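Local coordinates for phosphate-binding protein (PDB 5UB3), which is a periplasmic binding protein of the phosphonate-binding type that binds chloride here and probably acts as the receptor of a partner diguanylate cyclase, at residues P81-E86 with T252-L257; R91-L96 with S122-Y127. All coordinates share one frame; numbering follows the deposited sequence.

In the fold
Contact 1 joins strand 79-87 to strand 251-255, and contact 2 brings the next strand in sequence, 92-100, against the start of helix 124-136. Their centres lie about 17 Å apart. Contact 1, farther from the middle of the chain, is partly buried: main-chain hydrogen bonds dominate, with waters and charged side chains along one face and Phe254 and Thr85 on the other. Contact 2 is central and buried, smaller, and rests on one side-chain-to-main-chain bond plus an aromatic ring against small side chains. The two meet where Arg255 and Glu86 pack against the aliphatic chain of Arg91, with like-charged guanidinium groups close together.

Contact 1 (P81-E86 with T252-L257); sequences PLLMTE and TGFRPL
Met84 and Arg255 form a hydrogen-bonded pair of an antiparallel β-ladder, probably in one lobe of the periplasmic binding protein and partly buried, Met84 N giving to Arg255 O (2.7 Å) and Arg255 N to Met84 O (2.8 Å). Two residues on, the ladder contains a classic β bulge, where Thr252 and Gly253 both face Glu86. Glu86 O takes Thr252 N at 2.9 Å and the N-H of Gly253 only weakly, while Glu86 N gives to Gly253 O. The Glu86 side chain, its CG anti to the backbone N (chi1 -172°), reaches back to the bulge, and Thr252 OG1 donates to the anti lone pair of Glu86 OE2 at 2.7 Å. On this face the Arg255 guanidinium lies over Met84, with Met84 CB 3.5 Å above the guanidinium plane, offset toward the rim. On the reverse face Thr85 lies beside Phe254, its OG1 at the ring edge and also bonded to Glu214. Leu83 CD1 packs on Phe254 CB. Leu257 crosses both Pro81 and Met84 at about a right angle, with its CG 3.9 Å from Met84 SD and its CD2 tight on Pro81 CB at 3.5 Å. Strand 209-217 flanks strand 79-87 on its other side, and helix 222-235 packs on Leu82 and Leu83. A water bridges Leu82 O and Leu257 N, and Leu82 O also accepts from Arg229 NE of that helix.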
ATOM      1  N   PRO A  81      -0.035  11.713  -8.904  1.00 16.49           N
ATOM      2  CA  PRO A  81      -0.941  10.698  -9.432  1.00 16.54           C
ATOM      3  C   PRO A  81      -1.186  10.773 -10.939  1.00 17.39           C
ATOM      4  O   PRO A  81      -1.296  11.863 -11.471  1.00 15.92           O
ATOM      5  CB  PRO A  81      -2.243  10.955  -8.651  1.00 16.79           C
ATOM      6  CG  PRO A  81      -1.835  11.733  -7.431  1.00 16.90           C
ATOM      7  CD  PRO A  81      -0.636  12.506  -7.801  1.00 17.00           C
ATOM      8  N   LEU A  82      -1.248   9.627 -11.599  1.00 18.10           N
ATOM      9  CA  LEU A  82      -1.542   9.523 -13.005  1.00 17.32           C
ATOM     10  C   LEU A  82      -2.974   9.043 -13.196  1.00 19.03           C
ATOM     11  O   LEU A  82      -3.719   9.653 -13.966  1.00 19.82           O
ATOM     12  CB  LEU A  82      -0.635   8.480 -13.631  1.00 17.91           C
ATOM     13  CG  LEU A  82      -0.777   8.295 -15.146  1.00 19.41           C
ATOM     14  CD1 LEU A  82       0.056   9.325 -15.825  1.00 22.68           C
ATOM     15  CD2 LEU A  82      -0.320   6.907 -15.533  1.00 21.44           C
ATOM     16  N   LEU A  83      -3.307   7.924 -12.543  1.00 17.50           N
ATOM     17  CA  LEU A  83      -4.582   7.202 -12.674  1.00 18.00           C
ATOM     18  C   LEU A  83      -4.941   6.599 -11.344  1.00 17.75           C
ATOM     19  O   LEU A  83      -4.053   6.237 -10.593  1.00 19.46           O
ATOM     20  CB  LEU A  83      -4.487   6.047 -13.694  1.00 17.82           C
ATOM     21  CG  LEU A  83      -4.415   6.442 -15.158  1.00 19.67           C
ATOM     22  CD1 LEU A  83      -4.100   5.257 -16.043  1.00 19.22           C
ATOM     23  CD2 LEU A  83      -5.696   7.165 -15.561  1.00 21.45           C
ATOM     24  N   MET A  84      -6.218   6.541 -10.997  1.00 16.84           N
ATOM     25  CA  MET A  84      -6.668   5.743  -9.864  1.00 16.84           C
ATOM     26  C   MET A  84      -6.805   4.313 -10.347  1.00 17.52           C
ATOM     27  O   MET A  84      -7.191   4.069 -11.476  1.00 19.22           O
ATOM     28  CB  MET A  84      -8.000   6.239  -9.270  1.00 15.31           C
ATOM     29  CG  MET A  84      -7.973   7.659  -8.810  1.00 16.05           C
ATOM     30  SD  MET A  84      -6.703   8.062  -7.607  1.00 17.37           S
ATOM     31  CE  MET A  84      -7.197   6.951  -6.259  1.00 19.72           C
ATOM     32  N   THR A  85      -6.447   3.369  -9.489  1.00 16.99           N
ATOM     33  CA  THR A  85      -6.299   1.983  -9.853  1.00 16.55           C
ATOM     34  C   THR A  85      -7.253   1.136  -9.045  1.00 18.30           C
ATOM     35  O   THR A  85      -7.369   1.286  -7.815  1.00 16.75           O
ATOM     36  CB  THR A  85      -4.836   1.518  -9.685  1.00 17.87           C
ATOM     37  OG1 THR A  85      -4.023   2.447 -10.396  1.00 17.70           O
ATOM     38  CG2 THR A  85      -4.589   0.114 -10.156  1.00 16.83           C
ATOM     39  N   GLU A  86      -7.915   0.224  -9.763  1.00 16.60           N
ATOM     40  CA  GLU A  86      -8.865  -0.714  -9.164  1.00 19.13           C
ATOM     41  C   GLU A  86      -8.185  -2.047  -9.190  1.00 18.90           C
ATOM     42  O   GLU A  86      -7.721  -2.513 -10.250  1.00 19.87           O
ATOM     43  CB  GLU A  86     -10.135  -0.743 -10.032  1.00 22.88           C
ATOM     44  CG  GLU A  86     -11.264  -1.525  -9.420  1.00 25.97           C
ATOM     45  CD  GLU A  86     -12.394  -1.679 -10.430  1.00 28.33           C
ATOM     46  OE1 GLU A  86     -13.156  -0.684 -10.604  1.00 26.60           O
ATOM     47  OE2 GLU A  86     -12.429  -2.783 -11.033  1.00 22.15           O
ATOM     48  N   THR A 252      -8.012  -4.464 -12.350  1.00 19.20           N
ATOM     49  CA  THR A 252      -9.274  -4.700 -13.049  1.00 22.21           C
ATOM     50  C   THR A 252      -9.785  -3.396 -13.618  1.00 23.02           C
ATOM     51  O   THR A 252     -10.819  -3.364 -14.300  1.00 28.49           O
ATOM     52  CB  THR A 252     -10.334  -5.272 -12.106  1.00 22.23           C
ATOM     53  OG1 THR A 252     -10.369  -4.500 -10.896  1.00 21.60           O
ATOM     54  CG2 THR A 252     -10.046  -6.733 -11.756  1.00 21.75           C
ATOM     55  N   GLY A 253      -9.093  -2.303 -13.330  1.00 21.46           N
ATOM     56  CA  GLY A 253      -9.538  -1.017 -13.801  1.00 24.13           C
ATOM     57  C   GLY A 253      -8.555   0.088 -13.540  1.00 21.71           C
ATOM     58  O   GLY A 253      -7.820   0.063 -12.567  1.00 20.70           O
ATOM     59  N   PHE A 254      -8.588   1.093 -14.399  1.00 21.54           N
ATOM     60  CA  PHE A 254      -7.932   2.359 -14.111  1.00 19.46           C
ATOM     61  C   PHE A 254      -8.907   3.434 -14.394  1.00 22.31           C
ATOM     62  O   PHE A 254      -9.779   3.309 -15.304  1.00 23.78           O
ATOM     63  CB  PHE A 254      -6.764   2.646 -15.056  1.00 21.02           C
ATOM     64  CG  PHE A 254      -5.615   1.719 -14.928  1.00 22.07           C
ATOM     65  CD1 PHE A 254      -4.770   1.788 -13.823  1.00 20.10           C
ATOM     66  CD2 PHE A 254      -5.348   0.793 -15.941  1.00 21.33           C
ATOM     67  CE1 PHE A 254      -3.675   0.960 -13.729  1.00 20.76           C
ATOM     68  CE2 PHE A 254      -4.291  -0.082 -15.798  1.00 20.33           C
ATOM     69  CZ  PHE A 254      -3.454  -0.001 -14.700  1.00 20.55           C
ATOM     70  N   ARG A 255      -8.763   4.548 -13.708  1.00 19.42           N
ATOM     71  CA  ARG A 255      -9.582   5.630 -14.072  1.00 21.19           C
ATOM     72  C   ARG A 255      -8.947   6.992 -13.803  1.00 20.57           C
ATOM     73  O   ARG A 255      -7.982   7.103 -13.011  1.00 15.98           O
ATOM     74  CB  ARG A 255     -10.968   5.431 -13.468  1.00 26.10           C
ATOM     75  CG  ARG A 255     -11.097   5.789 -12.055  1.00 27.97           C
ATOM     76  CD  ARG A 255     -12.412   5.281 -11.390  1.00 31.26           C
ATOM     77  NE  ARG A 255     -12.210   5.868 -10.057  1.00 33.03           N
ATOM     78  CZ  ARG A 255     -11.546   5.336  -9.016  1.00 32.52           C
ATOM     79  NH1 ARG A 255     -11.090   4.052  -8.993  1.00 28.25           N
ATOM     80  NH2 ARG A 255     -11.371   6.129  -7.948  1.00 29.30           N
ATOM     81  N   PRO A 256      -9.402   8.008 -14.561  1.00 19.77           N
ATOM     82  CA  PRO A 256      -8.843   9.309 -14.413  1.00 19.90           C
ATOM     83  C   PRO A 256      -9.067   9.826 -12.987  1.00 17.83           C
ATOM     84  O   PRO A 256     -10.064   9.480 -12.319  1.00 17.40           O
ATOM     85  CB  PRO A 256      -9.681  10.165 -15.374  1.00 19.43           C
ATOM     86  CG  PRO A 256     -10.267   9.236 -16.321  1.00 20.66           C
ATOM     87  CD  PRO A 256     -10.460   7.967 -15.592  1.00 20.43           C
ATOM     88  N   LEU A 257      -8.166  10.648 -12.547  1.00 17.70           N
ATOM     89  CA  LEU A 257      -8.377  11.353 -11.336  1.00 19.99           C
ATOM     90  C   LEU A 257      -9.514  12.326 -11.589  1.00 21.65           C
ATOM     91  O   LEU A 257      -9.746  12.766 -12.722  1.00 20.06           O
ATOM     92  CB  LEU A 257      -7.153  12.102 -10.885  1.00 21.67           C
ATOM     93  CG  LEU A 257      -6.282  11.092 -10.060  1.00 23.79           C
ATOM     94  CD1 LEU A 257      -5.276  10.411 -10.946  1.00 23.89           C
ATOM     95  CD2 LEU A 257      -5.610  11.759  -8.915  1.00 25.26           C
TER
HETATM   96  O   HOH W   1      -6.081  11.354 -14.157  1.00 23.31           O
HETATM   97  O   HOH W   2      -9.882   2.739 -11.130  1.00 30.74           O
HETATM   98  O   HOH W   3      -8.881   2.980  -6.523  1.00 26.58           O

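Contact 2 (R91-L96 with S122-Y127); sequences RDFHTL and SSTSGY
Thr95 and Ser125 are joined by a single hydrogen bond, from Thr95 OG1 to Ser125 O at 2.7 Å, which ties strand 92-100 to the first turn of helix 124-136. The hydroxyl comes at the carbonyl from its flank, with a C=O...donor angle of 105°. Both branches of Thr95 meet the helix: OG1, anti to its own carbonyl carbon (chi1 -72°), also touches Ser125 CB at 3.4 Å, and CG2 rests against Ser125 O at the same separation. The second element is the Phe93 ring, two residues earlier on the strand and likewise directed at the helix, its CG set between the backbone N and the carbonyl carbon (chi1 72°). The outer end of the ring meets two small side chains obliquely, Phe93 CZ lying 3.8 Å from Thr124 CG2 and Phe93 CE2 lying 4.0 Å from Ser125 CB. Thr124 presents its methyl to the ring, whereas its hydroxyl turns to a different partner, Thr66 OG1. Ser125 is met at two points, the ring packing on CB and the Thr95 hydroxyl bonding its carbonyl. The helix start has its own N-cap: Ser123 OG accepts weakly from Gly126 N at 2.8 Å, where the chain makes a wider π-type turn.

Strand 92-100 pairs with strand 209-217 at one end and with strands 178-182 and 200-205 at the other, consistent with a strand that passes from one lobe to the other, as the hinge strands of periplasmic binding proteins do. Helix 183-186 adds Asn183 and Val184 against Phe93, and Asp185 against Ser125. Deeper along helix 124-136, Leu129 and Pro130 pack on Thr95, and Ala180 of strand 178-182 also touches that threonine.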
ATOM      1  N   ARG A  91     -12.302  -0.606  -5.786  1.00 22.10           N
ATOM      2  CA  ARG A  91     -11.656   0.670  -5.820  1.00 23.91           C
ATOM      3  C   ARG A  91     -11.104   1.119  -4.484  1.00 22.31           C
ATOM      4  O   ARG A  91     -10.185   1.940  -4.476  1.00 21.58           O
ATOM      5  CB  ARG A  91     -12.675   1.680  -6.202  1.00 26.71           C
ATOM      6  CG  ARG A  91     -13.098   1.568  -7.646  1.00 33.64           C
ATOM      7  CD  ARG A  91     -13.770   2.899  -7.864  1.00 36.45           C
ATOM      8  NE  ARG A  91     -14.352   3.074  -9.137  1.00 43.30           N
ATOM      9  CZ  ARG A  91     -15.151   4.105  -9.392  1.00 47.28           C
ATOM     10  NH1 ARG A  91     -15.385   5.033  -8.448  1.00 47.18           N
ATOM     11  NH2 ARG A  91     -15.676   4.237 -10.605  1.00 52.06           N
ATOM     12  N   ASP A  92     -11.750   0.672  -3.390  1.00 20.15           N
ATOM     13  CA  ASP A  92     -11.446   1.130  -2.022  1.00 19.63           C
ATOM     14  C   ASP A  92     -11.003  -0.031  -1.180  1.00 18.43           C
ATOM     15  O   ASP A  92     -11.238  -1.216  -1.492  1.00 21.33           O
ATOM     16  CB  ASP A  92     -12.682   1.748  -1.343  1.00 21.82           C
ATOM     17  CG  ASP A  92     -13.010   3.148  -1.822  1.00 22.46           C
ATOM     18  OD1 ASP A  92     -12.360   3.721  -2.750  1.00 23.12           O
ATOM     19  OD2 ASP A  92     -13.933   3.753  -1.210  1.00 20.52           O
ATOM     20  N   PHE A  93     -10.339   0.308  -0.096  1.00 17.62           N
ATOM     21  CA  PHE A  93     -10.176  -0.627   0.974  1.00 17.85           C
ATOM     22  C   PHE A  93     -10.116   0.085   2.320  1.00 17.00           C
ATOM     23  O   PHE A  93     -10.091   1.299   2.360  1.00 16.61           O
ATOM     24  CB  PHE A  93      -9.015  -1.572   0.671  1.00 19.27           C
ATOM     25  CG  PHE A  93      -7.623  -0.969   0.770  1.00 17.33           C
ATOM     26  CD1 PHE A  93      -7.380   0.405   0.861  1.00 16.63           C
ATOM     27  CD2 PHE A  93      -6.544  -1.844   0.769  1.00 19.00           C
ATOM     28  CE1 PHE A  93      -6.100   0.901   0.952  1.00 18.00           C
ATOM     29  CE2 PHE A  93      -5.230  -1.366   0.860  1.00 18.31           C
ATOM     30  CZ  PHE A  93      -5.017   0.008   0.965  1.00 17.51           C
ATOM     31  N   HIS A  94     -10.024  -0.681   3.410  1.00 16.56           N
ATOM     32  CA  HIS A  94      -9.894  -0.114   4.732  1.00 16.38           C
ATOM     33  C   HIS A  94      -9.120  -1.041   5.604  1.00 16.67           C
ATOM     34  O   HIS A  94      -8.887  -2.150   5.211  1.00 16.81           O
ATOM     35  CB  HIS A  94     -11.228   0.217   5.398  1.00 18.93           C
ATOM     36  CG  HIS A  94     -12.140  -0.940   5.569  1.00 18.24           C
ATOM     37  ND1 HIS A  94     -12.986  -1.366   4.581  1.00 19.58           N
ATOM     38  CD2 HIS A  94     -12.345  -1.752   6.627  1.00 20.28           C
ATOM     39  CE1 HIS A  94     -13.707  -2.377   5.025  1.00 20.80           C
ATOM     40  NE2 HIS A  94     -13.318  -2.641   6.255  1.00 23.93           N
ATOM     41  N   THR A  95      -8.706  -0.512   6.749  1.00 17.73           N
ATOM     42  CA  THR A  95      -7.975  -1.297   7.735  1.00 16.97           C
ATOM     43  C   THR A  95      -8.940  -1.887   8.738  1.00 16.04           C
ATOM     44  O   THR A  95      -9.905  -1.231   9.140  1.00 16.26           O
ATOM     45  CB  THR A  95      -6.855  -0.481   8.351  1.00 16.08           C
ATOM     46  OG1 THR A  95      -5.829  -0.342   7.353  1.00 16.46           O
ATOM     47  CG2 THR A  95      -6.276  -1.214   9.554  1.00 16.97           C
ATOM     48  N   LEU A  96      -8.704  -3.145   9.079  1.00 16.67           N
ATOM     49  CA  LEU A  96      -9.364  -3.749  10.209  1.00 19.03           C
ATOM     50  C   LEU A  96      -8.365  -4.140  11.274  1.00 17.82           C
ATOM     51  O   LEU A  96      -7.198  -4.488  10.997  1.00 18.07           O
ATOM     52  CB  LEU A  96     -10.246  -4.896   9.777  1.00 23.41           C
ATOM     53  CG  LEU A  96      -9.768  -5.985   8.848  1.00 25.69           C
ATOM     54  CD1 LEU A  96      -8.846  -6.844   9.675  1.00 28.65           C
ATOM     55  CD2 LEU A  96     -10.904  -6.832   8.236  1.00 26.24           C
ATOM     56  N   SER A 122       6.005   1.647   4.952  1.00 20.97           N
ATOM     57  CA  SER A 122       5.464   1.914   3.656  1.00 21.44           C
ATOM     58  C   SER A 122       4.052   1.309   3.454  1.00 22.25           C
ATOM     59  O   SER A 122       3.396   1.578   2.431  1.00 19.79           O
ATOM     60  CB  SER A 122       6.507   1.466   2.599  1.00 22.18           C
ATOM     61  OG  SER A 122       7.818   2.030   2.922  1.00 27.18           O
ATOM     62  N   SER A 123       3.519   0.571   4.442  1.00 18.58           N
ATOM     63  CA  SER A 123       2.252  -0.112   4.253  1.00 17.76           C
ATOM     64  C   SER A 123       1.077   0.794   4.567  1.00 16.71           C
ATOM     65  O   SER A 123       1.010   1.440   5.615  1.00 15.87           O
ATOM     66  CB  SER A 123       2.205  -1.335   5.172  1.00 18.56           C
ATOM     67  OG  SER A 123       0.921  -1.869   5.232  1.00 20.44           O
ATOM     68  N   THR A 124       0.132   0.875   3.656  1.00 17.13           N
ATOM     69  CA  THR A 124      -1.076   1.701   3.872  1.00 17.23           C
ATOM     70  C   THR A 124      -1.958   1.098   4.942  1.00 16.62           C
ATOM     71  O   THR A 124      -2.204   1.700   5.961  1.00 16.34           O
ATOM     72  CB  THR A 124      -1.897   1.858   2.558  1.00 16.68           C
ATOM     73  OG1 THR A 124      -1.066   2.482   1.602  1.00 16.46           O
ATOM     74  CG2 THR A 124      -3.065   2.742   2.754  1.00 16.48           C
ATOM     75  N   SER A 125      -2.441  -0.100   4.679  1.00 17.83           N
ATOM     76  CA  SER A 125      -3.435  -0.705   5.509  1.00 16.82           C
ATOM     77  C   SER A 125      -2.809  -1.338   6.736  1.00 18.81           C
ATOM     78  O   SER A 125      -3.520  -1.701   7.672  1.00 18.90           O
ATOM     79  CB  SER A 125      -4.220  -1.757   4.718  1.00 17.65           C
ATOM     80  OG  SER A 125      -3.376  -2.851   4.303  1.00 17.49           O
ATOM     81  N   GLY A 126      -1.489  -1.549   6.703  1.00 17.64           N
ATOM     82  CA  GLY A 126      -0.793  -2.240   7.790  1.00 19.89           C
ATOM     83  C   GLY A 126       0.144  -1.370   8.583  1.00 18.75           C
ATOM     84  O   GLY A 126       0.857  -1.873   9.474  1.00 21.51           O
ATOM     85  N   TYR A 127       0.141  -0.068   8.321  1.00 18.13           N
ATOM     86  CA  TYR A 127       0.891   0.875   9.156  1.00 16.22           C
ATOM     87  C   TYR A 127       0.237   2.229   9.171  1.00 15.89           C
ATOM     88  O   TYR A 127      -0.154   2.754  10.209  1.00 13.52           O
ATOM     89  CB  TYR A 127       2.378   0.995   8.689  1.00 16.61           C
ATOM     90  CG  TYR A 127       3.168   1.936   9.473  1.00 18.07           C
ATOM     91  CD1 TYR A 127       3.628   1.595  10.740  1.00 20.30           C
ATOM     92  CD2 TYR A 127       3.455   3.203   8.995  1.00 18.91           C
ATOM     93  CE1 TYR A 127       4.394   2.482  11.480  1.00 21.98           C
ATOM     94  CE2 TYR A 127       4.196   4.087   9.717  1.00 20.58           C
ATOM     95  CZ  TYR A 127       4.653   3.741  10.962  1.00 23.29           C
ATOM     96  OH  TYR A 127       5.368   4.642  11.675  1.00 31.16           O
TER